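Long-range contacts in polar amino acid ABC uptake transporter substrate binding protein (Streptococcus thermophilus LMG 18311, PDB 3HV1), which probably captures polar amino acids outside the cell and hands them to a membrane-embedded ABC transporter for uptake: residues A[107-112]-A[178-183]; A[113-118]-A[198-203]. All blocks are in the same frame, centred on the assembly; numbering follows the deposited sequence.

Both contacts are built on strand 105-114, and they follow one another along it: 107-112 pairs with strand 178-182 in contact 1, and 113-118 continues the chain to pair with strand 199-203 in contact 2. All three strands belong to one sheet, with 105-114 between the other two, and L111 and M202 bridge the contacts through their backbones. Contact 1 is mostly buried: a run of antiparallel pairs lined by valine, leucine and isoleucine, with amides and a carboxylate gathered at one end. Contact 2 lies farther from the centre of the chain, where the strand gives out. Its pairing is short, and lysine, asparagine and threonine replace most of the aliphatic packing.

Contact 1: residues A[107-112]-A[178-183]; sequences NEQVLV and GLLIDR
V110 and I181 form a hydrogen-bonded antiparallel pair, with V110 N giving to I181 O at 2.8 Å and I181 N to V110 O. V112 and L179 are bonded both ways likewise. Beta-branched residues suit this extended backbone; V110, V112 and I181 share a buried face with L179, their methyls in ordinary van der Waals contact, while V110 CG2 sits tight, 3.2 Å from I181 O. On the other face L180 CD1 reaches Q109 CB, 3.9 Å away. Solvent comes nearer at the end where E108, D182 and R183 are partly exposed. Here two buried amides grip the D182 carboxylate. N107 ND2, also bound to E209, meets D182 OD1 on its anti side at 3.1 Å. A bend at chi2 (-54°) brings Q109 NE2 above the carboxylate plane to D182 OD2; a water donates to Q109 OE1 and D182 OD2. Beyond the last bridge, Q109 with D182, R183 N at the start of helix 183-192 still gives to E108 O. The pairing probably belongs to the central sheet of one lobe of a type II periplasmic-binding-protein fold: helices 164-173 and 183-192 cover the valine face, and strands 199-203 and 130-133 continue the sheet beyond 107-112 and 178-182 respectively.

Contact 2: residues A[113-118]-A[198-203]; sequences TKKSSG and QYNVMP
T113 and N200 are the hydrogen-bonded antiparallel pair that begins this contact: N200 N gives to T113 O at 2.8 Å, and T113 N gives to N200 O in return. This is the outer end of the antiparallel pairing between strands 105-114 and 199-203. Beyond it the side chains of K114 and Y199 diverge, and the first strand passes into a 3-10 turn at 115-117. K115 N makes the last backbone bond across, a nearly straight one (177°) to Q198 O.

From there the side chain of K115 runs over the opposite backbone. Its CB lies 3.5 Å from Q198 O, and CG stays beside the same oxygen. CD passes Q198 C at 4.0 Å, and CE arrives 3.4 Å from Y199 O. A final bend at chi4 (-63°) leaves NZ 3.6 Å from Y199 O. A long, flexible lysine suits this exposed place, since its methylenes pack over the Q198-Y199 peptide while its amine stays on the solvent side.

The ring of Y199 turns to the helix side among L168, L171 and L190, with K114 CG 3.8 Å from its CE1, whereas T113 and N200 lie on the other face. There the methyl CE of M202, a selenomethionine, lies 3.7 Å from T113 OG1. In the turn, K114 O accepts from both S117 N and S117 OG, and G118 follows with a positive phi (85°) that glycine adopts readily.

Three backbone bonds thus hold the segments together, while polar side-chain ends are bound outside them: T113 OG1 by I119 O, and the K114 amine and Y199 hydroxyl by N172. The nearby carbonyl of Y199 may also ease the charge of the K115 amine.

Contact 1: residues A[107-112]-A[178-183]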
ATOM      1  N   ASN A 107      -3.505   8.819   9.683  1.00 21.65           N
ATOM      2  CA  ASN A 107      -4.286   9.631  10.585  1.00 21.04           C
ATOM      3  C   ASN A 107      -5.649   8.972  10.665  1.00 22.26           C
ATOM      4  O   ASN A 107      -6.184   8.504   9.661  1.00 24.21           O
ATOM      5  CB  ASN A 107      -4.428  11.056  10.083  1.00 20.41           C
ATOM      6  CG  ASN A 107      -5.271  11.894  11.008  1.00 22.20           C
ATOM      7  OD1 ASN A 107      -5.135  11.807  12.234  1.00 18.65           O
ATOM      8  ND2 ASN A 107      -6.154  12.709  10.439  1.00 20.70           N
ATOM      9  N   GLU A 108      -6.197   8.918  11.867  1.00 21.10           N
ATOM     10  CA  GLU A 108      -7.494   8.299  12.072  1.00 22.64           C
ATOM     11  C   GLU A 108      -8.041   8.798  13.398  1.00 21.22           C
ATOM     12  O   GLU A 108      -7.317   9.394  14.187  1.00 19.81           O
ATOM     13  CB  GLU A 108      -7.342   6.775  12.128  1.00 23.75           C
ATOM     14  CG  GLU A 108      -6.612   6.281  13.374  1.00 25.86           C
ATOM     15  CD  GLU A 108      -6.407   4.784  13.374  1.00 32.22           C
ATOM     16  OE1 GLU A 108      -7.373   4.049  13.076  1.00 32.28           O
ATOM     17  OE2 GLU A 108      -5.283   4.336  13.681  1.00 33.76           O
ATOM     18  N   GLN A 109      -9.325   8.565  13.630  1.00 20.02           N
ATOM     19  CA  GLN A 109      -9.937   8.981  14.879  1.00 20.05           C
ATOM     20  C   GLN A 109      -9.392   8.086  15.980  1.00 19.46           C
ATOM     21  O   GLN A 109      -9.279   6.869  15.794  1.00 18.28           O
ATOM     22  CB  GLN A 109     -11.459   8.815  14.814  1.00 22.44           C
ATOM     23  CG  GLN A 109     -12.118   9.701  13.793  1.00 23.01           C
ATOM     24  CD  GLN A 109     -11.753  11.152  13.995  1.00 23.53           C
ATOM     25  OE1 GLN A 109     -11.910  11.696  15.086  1.00 26.81           O
ATOM     26  NE2 GLN A 109     -11.262  11.791  12.946  1.00 26.09           N
ATOM     27  N   VAL A 110      -9.026   8.691  17.107  1.00 18.22           N
ATOM     28  CA  VAL A 110      -8.537   7.932  18.249  1.00 17.55           C
ATOM     29  C   VAL A 110      -9.419   8.266  19.437  1.00 18.56           C
ATOM     30  O   VAL A 110      -9.963   9.370  19.521  1.00 17.06           O
ATOM     31  CB  VAL A 110      -7.079   8.286  18.617  1.00 16.70           C
ATOM     32  CG1 VAL A 110      -6.137   7.824  17.500  1.00 15.85           C
ATOM     33  CG2 VAL A 110      -6.943   9.784  18.869  1.00 16.55           C
ATOM     34  N   LEU A 111      -9.594   7.294  20.327  1.00 19.48           N
ATOM     35  CA  LEU A 111     -10.380   7.500  21.534  1.00 18.24           C
ATOM     36  C   LEU A 111      -9.352   7.829  22.608  1.00 18.33           C
ATOM     37  O   LEU A 111      -8.403   7.073  22.817  1.00 20.18           O
ATOM     38  CB  LEU A 111     -11.136   6.227  21.924  1.00 18.02           C
ATOM     39  CG  LEU A 111     -11.755   6.262  23.326  1.00 18.95           C
ATOM     40  CD1 LEU A 111     -12.919   7.245  23.361  1.00 17.74           C
ATOM     41  CD2 LEU A 111     -12.215   4.870  23.723  1.00 21.85           C
ATOM     42  N   VAL A 112      -9.534   8.954  23.282  1.00 17.62           N
ATOM     43  CA  VAL A 112      -8.597   9.360  24.317  1.00 18.43           C
ATOM     44  C   VAL A 112      -9.250   9.310  25.688  1.00 18.36           C
ATOM     45  O   VAL A 112     -10.356   9.811  25.883  1.00 16.11           O
ATOM     46  CB  VAL A 112      -8.088  10.792  24.064  1.00 16.02           C
ATOM     47  CG1 VAL A 112      -7.125  11.222  25.171  1.00 20.60           C
ATOM     48  CG2 VAL A 112      -7.426  10.858  22.703  1.00 18.80           C
ATOM     49  N   GLY A 178     -14.389   9.966  27.857  1.00 19.79           N
ATOM     50  CA  GLY A 178     -13.559   9.765  26.690  1.00 19.66           C
ATOM     51  C   GLY A 178     -13.776  10.840  25.657  1.00 20.99           C
ATOM     52  O   GLY A 178     -14.833  11.479  25.613  1.00 22.15           O
ATOM     53  N   LEU A 179     -12.767  11.016  24.812  1.00 19.28           N
ATOM     54  CA  LEU A 179     -12.786  12.016  23.762  1.00 20.34           C
ATOM     55  C   LEU A 179     -12.403  11.368  22.438  1.00 21.16           C
ATOM     56  O   LEU A 179     -11.426  10.622  22.370  1.00 22.58           O
ATOM     57  CB  LEU A 179     -11.782  13.124  24.109  1.00 22.02           C
ATOM     58  CG  LEU A 179     -11.378  14.127  23.027  1.00 27.39           C
ATOM     59  CD1 LEU A 179     -12.599  14.889  22.539  1.00 26.62           C
ATOM     60  CD2 LEU A 179     -10.344  15.086  23.598  1.00 29.23           C
ATOM     61  N   LEU A 180     -13.173  11.649  21.390  1.00 19.91           N
ATOM     62  CA  LEU A 180     -12.894  11.115  20.060  1.00 20.25           C
ATOM     63  C   LEU A 180     -12.322  12.292  19.263  1.00 19.88           C
ATOM     64  O   LEU A 180     -12.953  13.341  19.168  1.00 19.89           O
ATOM     65  CB  LEU A 180     -14.193  10.603  19.414  1.00 22.00           C
ATOM     66  CG  LEU A 180     -14.095   9.878  18.067  1.00 25.90           C
ATOM     67  CD1 LEU A 180     -13.349   8.571  18.257  1.00 26.69           C
ATOM     68  CD2 LEU A 180     -15.496   9.609  17.506  1.00 26.04           C
ATOM     69  N   ILE A 181     -11.128  12.131  18.701  1.00 20.22           N
ATOM     70  CA  ILE A 181     -10.491  13.212  17.953  1.00 20.05           C
ATOM     71  C   ILE A 181      -9.430  12.641  17.007  1.00 20.06           C
ATOM     72  O   ILE A 181      -9.009  11.502  17.170  1.00 17.93           O
ATOM     73  CB  ILE A 181      -9.824  14.209  18.939  1.00 21.44           C
ATOM     74  CG1 ILE A 181      -9.297  15.437  18.202  1.00 25.64           C
ATOM     75  CG2 ILE A 181      -8.693  13.518  19.683  1.00 20.61           C
ATOM     76  CD1 ILE A 181     -10.375  16.354  17.706  1.00 31.80           C
ATOM     77  N   ASP A 182      -9.005  13.426  16.018  1.00 19.06           N
ATOM     78  CA  ASP A 182      -7.986  12.959  15.079  1.00 19.60           C
ATOM     79  C   ASP A 182      -6.682  12.646  15.804  1.00 17.79           C
ATOM     80  O   ASP A 182      -6.259  13.390  16.680  1.00 19.00           O
ATOM     81  CB  ASP A 182      -7.665  14.017  14.021  1.00 21.18           C
ATOM     82  CG  ASP A 182      -8.807  14.261  13.040  1.00 24.68           C
ATOM     83  OD1 ASP A 182      -8.540  14.224  11.824  1.00 27.78           O
ATOM     84  OD2 ASP A 182      -9.944  14.502  13.476  1.00 24.15           O
ATOM     85  N   ARG A 183      -6.039  11.558  15.399  1.00 18.90           N
ATOM     86  CA  ARG A 183      -4.763  11.158  15.969  1.00 16.98           C
ATOM     87  C   ARG A 183      -3.791  12.339  15.911  1.00 19.15           C
ATOM     88  O   ARG A 183      -3.160  12.666  16.913  1.00 19.80           O
ATOM     89  CB  ARG A 183      -4.188   9.993  15.174  1.00 16.49           C
ATOM     90  CG  ARG A 183      -2.868   9.471  15.700  1.00 19.18           C
ATOM     91  CD  ARG A 183      -2.201   8.575  14.677  1.00 20.14           C
ATOM     92  NE  ARG A 183      -1.038   7.897  15.236  1.00 20.86           N
ATOM     93  CZ  ARG A 183      -0.236   7.101  14.538  1.00 22.04           C
ATOM     94  NH1 ARG A 183      -0.469   6.887  13.248  1.00 23.15           N
ATOM     95  NH2 ARG A 183       0.784   6.503  15.135  1.00 23.04           N
TER
HETATM   96  O   HOH W   1     -12.460  14.410  15.189  1.00 31.21           O

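Contact 2: residues A[113-118]-A[198-203]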
ATOM      1  N   THR A 113      -8.569   8.680  26.633  1.00 15.93           N
ATOM      2  CA  THR A 113      -9.095   8.612  27.979  1.00 17.25           C
ATOM      3  C   THR A 113      -7.916   8.776  28.908  1.00 17.97           C
ATOM      4  O   THR A 113      -6.770   8.563  28.508  1.00 16.07           O
ATOM      5  CB  THR A 113      -9.775   7.261  28.289  1.00 17.92           C
ATOM      6  OG1 THR A 113      -8.792   6.219  28.270  1.00 19.08           O
ATOM      7  CG2 THR A 113     -10.868   6.963  27.277  1.00 16.62           C
ATOM      8  N   LYS A 114      -8.188   9.188  30.140  1.00 16.35           N
ATOM      9  CA  LYS A 114      -7.114   9.335  31.108  1.00 16.56           C
ATOM     10  C   LYS A 114      -6.754   7.920  31.543  1.00 16.92           C
ATOM     11  O   LYS A 114      -7.636   7.074  31.679  1.00 16.77           O
ATOM     12  CB  LYS A 114      -7.579  10.138  32.324  1.00 17.14           C
ATOM     13  CG  LYS A 114      -7.979  11.569  32.030  1.00 21.59           C
ATOM     14  CD  LYS A 114      -7.956  12.420  33.299  1.00 23.41           C
ATOM     15  CE  LYS A 114      -8.949  11.929  34.353  1.00 24.61           C
ATOM     16  NZ  LYS A 114      -8.853  12.749  35.601  1.00 25.73           N
ATOM     17  N   LYS A 115      -5.469   7.652  31.749  1.00 17.72           N
ATOM     18  CA  LYS A 115      -5.072   6.322  32.189  1.00 18.08           C
ATOM     19  C   LYS A 115      -5.710   6.021  33.544  1.00 19.58           C
ATOM     20  O   LYS A 115      -5.991   4.863  33.857  1.00 17.64           O
ATOM     21  CB  LYS A 115      -3.549   6.209  32.290  1.00 18.32           C
ATOM     22  CG  LYS A 115      -2.859   6.020  30.933  1.00 19.64           C
ATOM     23  CD  LYS A 115      -1.353   5.822  31.080  1.00 20.63           C
ATOM     24  CE  LYS A 115      -0.650   5.743  29.718  1.00 23.51           C
ATOM     25  NZ  LYS A 115      -1.107   4.573  28.920  1.00 26.20           N
ATOM     26  N   SER A 116      -5.951   7.071  34.329  1.00 17.05           N
ATOM     27  CA  SER A 116      -6.552   6.929  35.658  1.00 17.94           C
ATOM     28  C   SER A 116      -8.015   6.495  35.593  1.00 18.02           C
ATOM     29  O   SER A 116      -8.584   6.096  36.604  1.00 18.84           O
ATOM     30  CB  SER A 116      -6.455   8.254  36.436  1.00 15.05           C
ATOM     31  OG  SER A 116      -7.258   9.259  35.840  1.00 18.15           O
ATOM     32  N   SER A 117      -8.627   6.577  34.415  1.00 18.17           N
ATOM     33  CA  SER A 117     -10.025   6.182  34.270  1.00 20.38           C
ATOM     34  C   SER A 117     -10.208   4.676  34.232  1.00 19.12           C
ATOM     35  O   SER A 117     -11.292   4.172  34.537  1.00 21.24           O
ATOM     36  CB  SER A 117     -10.630   6.755  32.987  1.00 19.84           C
ATOM     37  OG  SER A 117     -10.188   6.029  31.849  1.00 22.72           O
ATOM     38  N   GLY A 118      -9.158   3.963  33.835  1.00 20.57           N
ATOM     39  CA  GLY A 118      -9.233   2.514  33.733  1.00 21.88           C
ATOM     40  C   GLY A 118      -9.808   2.056  32.399  1.00 24.11           C
ATOM     41  O   GLY A 118      -9.886   0.858  32.115  1.00 23.82           O
ATOM     42  N   GLN A 198      -0.047  10.120  30.333  1.00 17.58           N
ATOM     43  CA  GLN A 198      -1.100  10.027  31.337  1.00 16.50           C
ATOM     44  C   GLN A 198      -2.419   9.654  30.653  1.00 16.81           C
ATOM     45  O   GLN A 198      -3.464   9.597  31.294  1.00 14.54           O
ATOM     46  CB  GLN A 198      -1.257  11.356  32.090  1.00 15.08           C
ATOM     47  CG  GLN A 198      -0.087  11.662  33.022  1.00 18.08           C
ATOM     48  CD  GLN A 198      -0.225  13.002  33.722  1.00 24.72           C
ATOM     49  OE1 GLN A 198      -1.153  13.218  34.499  1.00 30.08           O
ATOM     50  NE2 GLN A 198       0.697  13.910  33.442  1.00 25.02           N
ATOM     51  N   TYR A 199      -2.359   9.388  29.349  1.00 17.03           N
ATOM     52  CA  TYR A 199      -3.563   9.050  28.579  1.00 15.91           C
ATOM     53  C   TYR A 199      -3.437   7.812  27.718  1.00 17.26           C
ATOM     54  O   TYR A 199      -2.346   7.463  27.268  1.00 19.65           O
ATOM     55  CB  TYR A 199      -3.917  10.191  27.621  1.00 16.48           C
ATOM     56  CG  TYR A 199      -4.174  11.497  28.297  1.00 15.34           C
ATOM     57  CD1 TYR A 199      -5.469  11.874  28.651  1.00 15.34           C
ATOM     58  CD2 TYR A 199      -3.115  12.347  28.624  1.00 13.70           C
ATOM     59  CE1 TYR A 199      -5.705  13.064  29.319  1.00 17.33           C
ATOM     60  CE2 TYR A 199      -3.338  13.535  29.291  1.00 17.62           C
ATOM     61  CZ  TYR A 199      -4.637  13.889  29.636  1.00 17.34           C
ATOM     62  OH  TYR A 199      -4.862  15.065  30.302  1.00 20.46           O
ATOM     63  N   ASN A 200      -4.576   7.171  27.475  1.00 17.40           N
ATOM     64  CA  ASN A 200      -4.650   6.019  26.579  1.00 17.01           C
ATOM     65  C   ASN A 200      -5.144   6.674  25.285  1.00 18.36           C
ATOM     66  O   ASN A 200      -6.195   7.309  25.289  1.00 18.69           O
ATOM     67  CB  ASN A 200      -5.723   5.023  27.027  1.00 16.73           C
ATOM     68  CG  ASN A 200      -5.376   4.319  28.320  1.00 15.00           C
ATOM     69  OD1 ASN A 200      -6.226   4.158  29.196  1.00 21.84           O
ATOM     70  ND2 ASN A 200      -4.135   3.888  28.443  1.00 15.63           N
ATOM     71  N   VAL A 201      -4.381   6.548  24.208  1.00 15.93           N
ATOM     72  CA  VAL A 201      -4.769   7.111  22.922  1.00 16.54           C
ATOM     73  C   VAL A 201      -4.873   5.890  22.039  1.00 18.36           C
ATOM     74  O   VAL A 201      -3.861   5.340  21.593  1.00 18.07           O
ATOM     75  CB  VAL A 201      -3.698   8.051  22.382  1.00 16.35           C
ATOM     76  CG1 VAL A 201      -4.196   8.723  21.107  1.00 18.22           C
ATOM     77  CG2 VAL A 201      -3.338   9.073  23.454  1.00 17.18           C
HETATM   78  N   MSE A 202      -6.109   5.471  21.810  1.00 17.01           N
HETATM   79  CA  MSE A 202      -6.396   4.257  21.072  1.00 19.81           C
HETATM   80  C   MSE A 202      -7.117   4.431  19.745  1.00 19.55           C
HETATM   81  O   MSE A 202      -8.019   5.259  19.628  1.00 20.50           O
HETATM   82  CB  MSE A 202      -7.253   3.352  21.968  1.00 22.48           C
HETATM   83  CG  MSE A 202      -6.789   3.308  23.434  1.00 25.94           C
HETATM   84 SE   MSE A 202      -8.079   2.712  24.714  1.00 37.23          SE
HETATM   85  CE  MSE A 202      -8.975   4.354  25.075  1.00 25.31           C
ATOM     86  N   PRO A 203      -6.721   3.644  18.725  1.00 20.05           N
ATOM     87  CA  PRO A 203      -7.386   3.739  17.421  1.00 20.25           C
ATOM     88  C   PRO A 203      -8.848   3.422  17.713  1.00 20.33           C
ATOM     89  O   PRO A 203      -9.161   2.427  18.378  1.00 21.44           O
ATOM     90  CB  PRO A 203      -6.692   2.655  16.602  1.00 21.70           C
ATOM     91  CG  PRO A 203      -5.298   2.671  17.152  1.00 21.44           C
ATOM     92  CD  PRO A 203      -5.545   2.759  18.652  1.00 19.05           C
TER